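Local atomic coordinates of type III restriction-modification enzyme EcoP15I Res subunit (Escherichia coli, PDB entry 4ZCF), a protein that cleaves DNA as the helicase- and endonuclease-bearing restriction subunit of a type III enzyme that recognises two inversely oriented CAGCAG sites. Residues I95-I98 with F99-K103. Numbering follows the deposited sequence.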
loop_
_atom_site.group_PDB
_atom_site.type_symbol
_atom_site.label_atom_id
_atom_site.label_comp_id
_atom_site.label_asym_id
_atom_site.label_seq_id
_atom_site.Cartn_x
_atom_site.Cartn_y
_atom_site.Cartn_z
ATOM N N ILE C 95 28.180 -7.274 -6.729
ATOM C CA ILE C 95 27.097 -8.120 -6.236
ATOM C C ILE C 95 27.687 -9.438 -5.741
ATOM O O ILE C 95 27.371 -9.859 -4.627
ATOM C CB ILE C 95 25.944 -8.285 -7.257
ATOM C CG1 ILE C 95 25.204 -6.936 -7.449
ATOM C CG2 ILE C 95 24.979 -9.357 -6.786
ATOM C CD1 ILE C 95 24.427 -6.778 -8.767
ATOM N N LYS C 96 28.585 -10.056 -6.535
ATOM C CA LYS C 96 29.244 -11.297 -6.127
ATOM C C LYS C 96 30.053 -11.103 -4.838
ATOM O O LYS C 96 30.058 -11.995 -4.002
ATOM C CB LYS C 96 30.102 -11.900 -7.251
ATOM C CG LYS C 96 30.377 -13.378 -7.005
ATOM C CD LYS C 96 31.162 -14.049 -8.129
ATOM C CE LYS C 96 32.055 -15.147 -7.594
ATOM N NZ LYS C 96 31.312 -16.140 -6.761
ATOM N N THR C 97 30.662 -9.920 -4.647
ATOM C CA THR C 97 31.403 -9.583 -3.432
ATOM C C THR C 97 30.449 -9.505 -2.213
ATOM O O THR C 97 30.805 -9.991 -1.143
ATOM C CB THR C 97 32.240 -8.318 -3.632
ATOM O OG1 THR C 97 32.873 -8.344 -4.904
ATOM C CG2 THR C 97 33.293 -8.156 -2.570
ATOM N N ILE C 98 29.233 -8.932 -2.390
ATOM C CA ILE C 98 28.193 -8.833 -1.359
ATOM C C ILE C 98 27.853 -10.236 -0.806
ATOM O O ILE C 98 27.681 -10.405 0.408
ATOM C CB ILE C 98 26.959 -8.097 -1.945
ATOM C CG1 ILE C 98 27.110 -6.587 -1.780
ATOM C CG2 ILE C 98 25.617 -8.610 -1.363
ATOM C CD1 ILE C 98 26.329 -5.775 -2.784
ATOM N N PHE C 99 27.785 -11.234 -1.719
ATOM C CA PHE C 99 27.522 -12.644 -1.417
ATOM C C PHE C 99 28.693 -13.276 -0.731
ATOM O O PHE C 99 28.480 -14.096 0.159
ATOM C CB PHE C 99 27.163 -13.431 -2.674
ATOM C CG PHE C 99 25.732 -13.252 -3.102
ATOM C CD1 PHE C 99 24.730 -14.062 -2.582
ATOM C CD2 PHE C 99 25.380 -12.265 -4.013
ATOM C CE1 PHE C 99 23.397 -13.880 -2.964
ATOM C CE2 PHE C 99 24.049 -12.088 -4.397
ATOM C CZ PHE C 99 23.067 -12.896 -3.868
ATOM N N ASP C 100 29.932 -12.864 -1.100
ATOM C CA ASP C 100 31.170 -13.355 -0.469
ATOM C C ASP C 100 31.394 -12.786 0.938
ATOM O O ASP C 100 31.767 -13.543 1.842
ATOM C CB ASP C 100 32.388 -13.226 -1.393
ATOM C CG ASP C 100 32.597 -14.423 -2.305
ATOM O OD1 ASP C 100 31.899 -15.445 -2.124
ATOM O OD2 ASP C 100 33.495 -14.367 -3.155
ATOM N N LEU C 101 31.083 -11.494 1.159
ATOM C CA LEU C 101 31.171 -10.886 2.498
ATOM C C LEU C 101 30.094 -11.493 3.412
ATOM O O LEU C 101 30.291 -11.611 4.626
ATOM C CB LEU C 101 31.071 -9.352 2.449
ATOM C CG LEU C 101 32.276 -8.630 1.836
ATOM C CD1 LEU C 101 31.867 -7.273 1.295
ATOM C CD2 LEU C 101 33.431 -8.504 2.854
ATOM N N ASN C 102 28.987 -11.942 2.803
ATOM C CA ASN C 102 27.932 -12.628 3.517
ATOM C C ASN C 102 28.358 -14.062 3.865
ATOM O O ASN C 102 28.159 -14.494 4.999
ATOM C CB ASN C 102 26.647 -12.643 2.713
ATOM C CG ASN C 102 25.553 -13.385 3.426
ATOM O OD1 ASN C 102 25.245 -14.532 3.088
ATOM N ND2 ASN C 102 25.003 -12.784 4.475
ATOM N N LYS C 103 28.925 -14.805 2.894
ATOM C CA LYS C 103 29.366 -16.186 3.123
ATOM C C LYS C 103 30.381 -16.241 4.292
ATOM O O LYS C 103 30.092 -16.839 5.336
ATOM C CB LYS C 103 29.931 -16.794 1.822
ATOM C CG LYS C 103 30.413 -18.243 1.940
ATOM C CD LYS C 103 30.859 -18.807 0.601
ATOM C CE LYS C 103 29.954 -19.923 0.136
ATOM N NZ LYS C 103 30.058 -20.164 -1.334
#
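Ile95 and Phe99, one turn apart on helix 90-105, lie side by side and point the same way. The methyl CG2 of Ile95 meets the ring of Phe99 at its edge and in its plane, 3.7 Å from CE2. With CG anti to the carbonyl carbon (chi1 -80°), the phenyl group leans back along the helix, which also brings its CD2 edge near the Ile95 carbonyl O, close to the ring plane. That same oxygen accepts the backbone N-H of Phe99. Beyond the helix, the Phe99 ring stacks on Phe136 and meets Tyr140, both of helix 130-140, while Ile98 and Phe99 touch Ile181 of strand 180-186.

On another side, Lys96 and Asp100 bring opposite charges together without forming a salt bridge: NZ and OD2 stay 4.6 Å apart. Thr97 and Leu101 carry the face toward helix 12-22, with CG2 of the former 4.2 Å from CD1 of the latter; the Thr97 hydroxyl is held by the carbonyl of Thr93. Between them runs the straightest of the four such bonds between 95-98 and 99-103, from Leu101 N to Thr97 O at 2.8 Å (161°). Asn102 turns its amide away from Ile98: ND2 donates to Ile107 O, and OD1 accepts from Arg142 NE.

Helix 90-105 begins with Lys90 and Thr91, which line the AMP pocket, as the helix after the P-loop does in this fold, and Ile95 also packs near Thr91 and Phe126. The contact thus combines the Ile95 methyl at the Phe99 ring edge with a Tyr140 hydroxyl that bonds to both Lys96 NZ and Asp100 OD1, probably linking the two charges in place of a direct salt bridge.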